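Local structure of RAP1B (Serratia marcescens, 4AX2) at residues K81-N94 and L109-L123. The protein is a resistance protein that probably protects its producer by binding and neutralising a partner toxin, likely an amidase, delivered by the type VI secretion system. Numbering follows the deposited sequence.
With EDO (1,2-ethanediol), chain G; EDO (1,2-ethanediol), chain F.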
loop_
_atom_site.group_PDB
_atom_site.type_symbol
_atom_site.label_atom_id
_atom_site.label_comp_id
_atom_site.label_asym_id
_atom_site.label_seq_id
_atom_site.Cartn_x
_atom_site.Cartn_y
_atom_site.Cartn_z
ATOM N N LYS A 81 3.798 -9.138 17.159
ATOM C CA LYS A 81 4.421 -9.900 16.079
ATOM C C LYS A 81 4.461 -9.048 14.797
ATOM O O LYS A 81 5.518 -8.932 14.161
ATOM C CB LYS A 81 3.714 -11.242 15.855
ATOM C CG LYS A 81 4.104 -12.303 16.879
ATOM C CD LYS A 81 3.642 -13.702 16.495
ATOM C CE LYS A 81 4.210 -14.779 17.419
ATOM N NZ LYS A 81 5.640 -15.122 17.127
ATOM N N ILE A 82 3.331 -8.433 14.440
ATOM C CA ILE A 82 3.282 -7.484 13.303
ATOM C C ILE A 82 4.227 -6.306 13.508
ATOM O O ILE A 82 4.944 -5.915 12.613
ATOM C CB ILE A 82 1.849 -6.961 13.074
ATOM C CG1 ILE A 82 0.976 -8.063 12.465
ATOM C CG2 ILE A 82 1.829 -5.723 12.163
ATOM C CD1 ILE A 82 1.398 -8.454 11.046
ATOM N N ASN A 83 4.240 -5.750 14.720
ATOM C CA ASN A 83 5.029 -4.559 14.974
ATOM C C ASN A 83 6.517 -4.837 14.935
ATOM O O ASN A 83 7.260 -4.052 14.394
ATOM C CB ASN A 83 4.600 -3.870 16.268
ATOM C CG ASN A 83 3.295 -3.124 16.106
ATOM O OD1 ASN A 83 2.605 -3.268 15.095
ATOM N ND2 ASN A 83 2.943 -2.322 17.108
ATOM N N VAL A 84 6.948 -5.966 15.494
ATOM C CA VAL A 84 8.353 -6.368 15.361
ATOM C C VAL A 84 8.750 -6.496 13.858
ATOM O O VAL A 84 9.803 -6.009 13.447
ATOM C CB VAL A 84 8.651 -7.667 16.126
ATOM C CG1 VAL A 84 10.013 -8.214 15.735
ATOM C CG2 VAL A 84 8.602 -7.441 17.653
ATOM N N LEU A 85 7.905 -7.135 13.063
ATOM C CA LEU A 85 8.184 -7.264 11.617
ATOM C C LEU A 85 8.257 -5.896 10.924
ATOM O O LEU A 85 9.207 -5.629 10.183
ATOM C CB LEU A 85 7.179 -8.197 10.950
ATOM C CG LEU A 85 7.482 -8.510 9.480
ATOM C CD1 LEU A 85 8.857 -9.159 9.337
ATOM C CD2 LEU A 85 6.362 -9.376 8.926
ATOM N N ILE A 86 7.318 -4.996 11.228
ATOM C CA ILE A 86 7.369 -3.629 10.690
ATOM C C ILE A 86 8.717 -3.004 11.028
ATOM O O ILE A 86 9.367 -2.389 10.181
ATOM C CB ILE A 86 6.227 -2.737 11.242
ATOM C CG1 ILE A 86 4.865 -3.191 10.688
ATOM C CG2 ILE A 86 6.497 -1.261 10.933
ATOM C CD1 ILE A 86 3.650 -2.602 11.402
ATOM N N ASP A 87 9.151 -3.185 12.287
ATOM C CA ASP A 87 10.389 -2.595 12.752
ATOM C C ASP A 87 11.606 -3.105 11.982
ATOM O O ASP A 87 12.584 -2.392 11.857
ATOM C CB ASP A 87 10.571 -2.811 14.267
ATOM C CG ASP A 87 9.618 -1.970 15.093
ATOM O OD1 ASP A 87 9.044 -1.009 14.527
ATOM O OD2 ASP A 87 9.449 -2.260 16.312
ATOM N N LYS A 88 11.526 -4.319 11.449
ATOM C CA LYS A 88 12.621 -4.888 10.653
ATOM C C LYS A 88 12.688 -4.309 9.223
ATOM O O LYS A 88 13.714 -4.472 8.543
ATOM C CB LYS A 88 12.543 -6.420 10.666
ATOM C CG LYS A 88 12.779 -6.993 12.066
ATOM C CD LYS A 88 12.723 -8.519 12.097
ATOM C CE LYS A 88 12.798 -9.069 13.517
ATOM N NZ LYS A 88 12.445 -10.518 13.564
ATOM N N TYR A 89 11.632 -3.599 8.796
ATOM C CA TYR A 89 11.559 -3.007 7.441
ATOM C C TYR A 89 11.606 -1.475 7.385
ATOM O O TYR A 89 12.263 -0.896 6.509
ATOM C CB TYR A 89 10.298 -3.515 6.728
ATOM C CG TYR A 89 10.482 -4.918 6.222
ATOM C CD1 TYR A 89 10.371 -5.999 7.073
ATOM C CD2 TYR A 89 10.799 -5.160 4.890
ATOM C CE1 TYR A 89 10.585 -7.297 6.622
ATOM C CE2 TYR A 89 11.000 -6.456 4.423
ATOM C CZ TYR A 89 10.899 -7.521 5.297
ATOM O OH TYR A 89 11.090 -8.818 4.870
ATOM N N LYS A 90 10.936 -0.816 8.329
ATOM C CA LYS A 90 10.557 0.590 8.163
ATOM C C LYS A 90 11.692 1.607 8.139
ATOM O O LYS A 90 11.530 2.680 7.538
ATOM C CB LYS A 90 9.557 0.994 9.250
ATOM C CG LYS A 90 10.145 1.007 10.655
ATOM C CD LYS A 90 9.105 1.548 11.641
ATOM C CE LYS A 90 9.700 1.738 13.036
ATOM N NZ LYS A 90 8.702 2.139 14.075
ATOM N N SER A 91 12.817 1.271 8.780
ATOM C CA SER A 91 13.924 2.202 9.051
ATOM C C SER A 91 15.121 1.898 8.203
ATOM O O SER A 91 16.165 2.536 8.354
ATOM C CB SER A 91 14.382 2.107 10.515
ATOM O OG SER A 91 13.311 2.286 11.395
ATOM N N ARG A 92 14.983 0.940 7.291
ATOM C CA ARG A 92 16.107 0.569 6.465
ATOM C C ARG A 92 16.612 1.771 5.695
ATOM O O ARG A 92 15.850 2.665 5.292
ATOM C CB ARG A 92 15.778 -0.589 5.527
ATOM C CG ARG A 92 15.428 -1.894 6.229
ATOM C CD ARG A 92 16.483 -2.394 7.213
ATOM N NE ARG A 92 17.724 -2.794 6.546
ATOM C CZ ARG A 92 17.947 -3.988 5.987
ATOM N NH1 ARG A 92 17.008 -4.935 5.990
ATOM N NH2 ARG A 92 19.122 -4.233 5.413
ATOM N N ILE A 93 17.927 1.812 5.564
ATOM C CA ILE A 93 18.588 2.841 4.786
ATOM C C ILE A 93 18.670 2.290 3.373
ATOM O O ILE A 93 19.214 1.200 3.145
ATOM C CB ILE A 93 19.999 3.152 5.324
ATOM C CG1 ILE A 93 19.935 3.544 6.809
ATOM C CG2 ILE A 93 20.622 4.263 4.489
ATOM C CD1 ILE A 93 21.262 3.429 7.543
ATOM N N ASN A 94 18.105 3.023 2.423
ATOM C CA ASN A 94 18.067 2.551 1.043
ATOM C C ASN A 94 19.291 3.047 0.306
ATOM O O ASN A 94 19.462 4.250 0.140
ATOM C CB ASN A 94 16.786 3.018 0.353
ATOM C CG ASN A 94 15.568 2.193 0.770
ATOM O OD1 ASN A 94 15.542 0.970 0.574
ATOM N ND2 ASN A 94 14.563 2.857 1.362
ATOM N N LEU A 109 8.851 3.346 0.307
ATOM C CA LEU A 109 9.403 2.142 -0.319
ATOM C C LEU A 109 9.630 1.015 0.703
ATOM O O LEU A 109 9.334 -0.141 0.421
ATOM C CB LEU A 109 10.703 2.475 -1.042
ATOM C CG LEU A 109 11.214 1.410 -1.988
ATOM C CD1 LEU A 109 10.327 1.343 -3.230
ATOM C CD2 LEU A 109 12.654 1.749 -2.379
ATOM N N ASN A 110 10.133 1.359 1.887
ATOM C CA ASN A 110 10.321 0.364 2.959
ATOM C C ASN A 110 9.019 -0.332 3.353
ATOM O O ASN A 110 8.967 -1.555 3.525
ATOM C CB ASN A 110 10.960 1.011 4.192
ATOM C CG ASN A 110 12.412 1.431 3.985
ATOM O OD1 ASN A 110 13.096 0.980 3.073
ATOM N ND2 ASN A 110 12.898 2.311 4.879
ATOM N N CYS A 111 7.955 0.460 3.514
ATOM C CA CYS A 111 6.632 -0.080 3.808
ATOM C C CYS A 111 6.070 -0.969 2.674
ATOM O O CYS A 111 5.483 -2.036 2.938
ATOM C CB CYS A 111 5.680 1.068 4.196
ATOM S SG CYS A 111 6.141 1.868 5.775
ATOM N N LEU A 112 6.285 -0.563 1.420
ATOM C CA LEU A 112 5.896 -1.397 0.289
ATOM C C LEU A 112 6.702 -2.714 0.272
ATOM O O LEU A 112 6.153 -3.780 -0.019
ATOM C CB LEU A 112 6.042 -0.626 -1.018
ATOM C CG LEU A 112 5.141 0.589 -1.181
ATOM C CD1 LEU A 112 5.510 1.288 -2.491
ATOM C CD2 LEU A 112 3.667 0.163 -1.201
ATOM N N ARG A 113 7.988 -2.649 0.622
ATOM C CA ARG A 113 8.832 -3.861 0.653
ATOM C C ARG A 113 8.291 -4.826 1.698
ATOM O O ARG A 113 8.136 -6.020 1.455
ATOM C CB ARG A 113 10.294 -3.512 0.947
ATOM C CG ARG A 113 11.243 -4.683 0.763
ATOM C CD ARG A 113 12.708 -4.314 1.047
ATOM N NE ARG A 113 13.173 -3.195 0.226
ATOM C CZ ARG A 113 13.384 -1.946 0.651
ATOM N NH1 ARG A 113 13.213 -1.611 1.911
ATOM N NH2 ARG A 113 13.770 -1.006 -0.218
ATOM N N LEU A 114 8.022 -4.298 2.881
ATOM C CA LEU A 114 7.324 -5.054 3.933
ATOM C C LEU A 114 6.060 -5.713 3.408
ATOM O O LEU A 114 5.864 -6.918 3.560
ATOM C CB LEU A 114 6.934 -4.121 5.077
ATOM C CG LEU A 114 5.936 -4.697 6.108
ATOM C CD1 LEU A 114 6.621 -5.782 6.916
ATOM C CD2 LEU A 114 5.422 -3.605 7.018
ATOM N N TYR A 115 5.203 -4.907 2.794
ATOM C CA TYR A 115 3.881 -5.350 2.348
ATOM C C TYR A 115 3.967 -6.534 1.395
ATOM O O TYR A 115 3.101 -7.385 1.415
ATOM C CB TYR A 115 3.160 -4.172 1.688
ATOM C CG TYR A 115 1.795 -4.446 1.132
ATOM C CD1 TYR A 115 0.717 -4.730 1.964
ATOM C CD2 TYR A 115 1.562 -4.355 -0.233
ATOM C CE1 TYR A 115 -0.548 -4.937 1.458
ATOM C CE2 TYR A 115 0.308 -4.563 -0.753
ATOM C CZ TYR A 115 -0.750 -4.861 0.100
ATOM O OH TYR A 115 -1.997 -5.063 -0.433
ATOM N N HIS A 116 4.978 -6.550 0.532
ATOM C CA HIS A 116 5.180 -7.661 -0.422
ATOM C C HIS A 116 6.115 -8.767 0.047
ATOM O O HIS A 116 6.387 -9.718 -0.708
ATOM C CB HIS A 116 5.678 -7.095 -1.753
ATOM C CG HIS A 116 4.703 -6.134 -2.407
ATOM N ND1 HIS A 116 3.520 -6.534 -2.914
ATOM C CD2 HIS A 116 4.773 -4.751 -2.613
ATOM C CE1 HIS A 116 2.862 -5.459 -3.424
ATOM N NE2 HIS A 116 3.635 -4.377 -3.243
ATOM N N SER A 117 6.637 -8.670 1.269
ATOM C CA SER A 117 7.657 -9.605 1.738
ATOM C C SER A 117 7.118 -11.002 1.965
ATOM O O SER A 117 5.982 -11.189 2.417
ATOM C CB SER A 117 8.363 -9.102 3.018
ATOM O OG SER A 117 7.468 -9.039 4.119
ATOM N N PRO A 118 7.953 -12.013 1.670
ATOM C CA PRO A 118 7.583 -13.372 2.032
ATOM C C PRO A 118 7.334 -13.500 3.546
ATOM O O PRO A 118 6.487 -14.266 3.965
ATOM C CB PRO A 118 8.812 -14.209 1.625
ATOM C CG PRO A 118 9.642 -13.347 0.739
ATOM C CD PRO A 118 9.219 -11.926 0.912
ATOM N N GLU A 119 8.089 -12.758 4.345
ATOM C CA GLU A 119 7.988 -12.811 5.805
ATOM C C GLU A 119 6.594 -12.384 6.292
ATOM O O GLU A 119 5.964 -13.042 7.140
ATOM C CB GLU A 119 9.058 -11.906 6.432
ATOM C CG GLU A 119 10.485 -12.447 6.343
ATOM C CD GLU A 119 11.250 -12.064 5.075
ATOM O OE1 GLU A 119 10.649 -11.614 4.056
ATOM O OE2 GLU A 119 12.505 -12.232 5.093
ATOM N N LEU A 120 6.107 -11.270 5.751
ATOM C CA LEU A 120 4.763 -10.819 6.086
ATOM C C LEU A 120 3.738 -11.805 5.519
ATOM O O LEU A 120 2.740 -12.092 6.178
ATOM C CB LEU A 120 4.491 -9.389 5.592
ATOM C CG LEU A 120 3.067 -8.872 5.870
ATOM C CD1 LEU A 120 2.746 -8.855 7.378
ATOM C CD2 LEU A 120 2.891 -7.488 5.243
ATOM N N ASP A 121 3.971 -12.327 4.312
ATOM C CA ASP A 121 3.012 -13.275 3.748
ATOM C C ASP A 121 2.853 -14.506 4.671
ATOM O O ASP A 121 1.733 -14.941 4.958
ATOM C CB ASP A 121 3.378 -13.707 2.337
ATOM C CG ASP A 121 2.328 -14.618 1.727
ATOM O OD1 ASP A 121 1.165 -14.194 1.550
ATOM O OD2 ASP A 121 2.672 -15.764 1.432
ATOM N N LYS A 122 3.970 -15.036 5.157
ATOM C CA LYS A 122 3.956 -16.171 6.092
ATOM C C LYS A 122 3.244 -15.793 7.400
ATOM O O LYS A 122 2.346 -16.502 7.859
ATOM C CB LYS A 122 5.402 -16.620 6.369
ATOM C CG LYS A 122 5.544 -17.798 7.332
ATOM C CD LYS A 122 6.951 -18.385 7.291
ATOM C CE LYS A 122 7.101 -19.569 8.245
ATOM N NZ LYS A 122 8.452 -20.210 8.181
ATOM N N LEU A 123 3.629 -14.665 7.985
ATOM C CA LEU A 123 3.029 -14.219 9.264
ATOM C C LEU A 123 1.538 -13.946 9.141
ATOM O O LEU A 123 0.783 -14.270 10.052
ATOM C CB LEU A 123 3.754 -13.000 9.831
ATOM C CG LEU A 123 3.290 -12.416 11.176
ATOM C CD1 LEU A 123 3.491 -13.425 12.315
ATOM C CD2 LEU A 123 4.058 -11.136 11.455
HETATM C C1 EDO G . 12.391 -8.326 1.882
HETATM O O1 EDO G . 12.341 -9.236 2.964
HETATM C C2 EDO G . 11.428 -8.783 0.832
HETATM O O2 EDO G . 11.779 -8.172 -0.396
HETATM C C1 EDO F . 0.703 -9.037 -4.284
HETATM O O1 EDO F . 0.722 -7.614 -4.250
HETATM C C2 EDO F . 1.106 -9.549 -2.910
HETATM O O2 EDO F . 2.408 -9.060 -2.575
HETATM O O HOH W 1 12.676 -2.706 4.330
#
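N110 OD1 is gripped by two donors that arrive from opposite faces of its amide plane: N94 ND2 at 2.9 Å and, from one turn further along its own helix, R113 NH1. The N94 bond joins the chain leaving helix 75-89 to helix 107-116 in this all-helical immunity-protein fold. The amide nitrogen of N110 ties down the turn Y89-R92, giving bonds of 3.0 Å from ND2 to both K90 O and R92 O; the first carbonyl is met from above its plane, the second only 18° out of it. R113, bent at chi3 (-56°), also sends NH2 to N94 OD1 at 2.8 Å, closing a ring of three side chains, and a water links its NH1 to Y89 O. R113 NH2 and R92 NE both donate to the second subunit, to P24 O and A19 O, so this corner belongs to the dimer interface as well.

Further along, the contact turns apolar. Y89 lays one ring face over the backbone of L114, a CH-pi contact with CA 4.0 Å from the ring centroid, while L114 CD2 reaches I86 CG1. L85 is a knob among L114, E119, L120 and L123; with CG anti to the backbone N (chi1 -174°), its CD2 presses on L120 CA at 3.6 Å. I82 CD1 lies against both L120 and L123, where segment 118-123 runs nearly antiparallel to 81-89. Between helices 107-116 and 118-126, S117 OG donates to L114 O on a lone pair and caps the latter helix by accepting from L120 N at 3.1 Å.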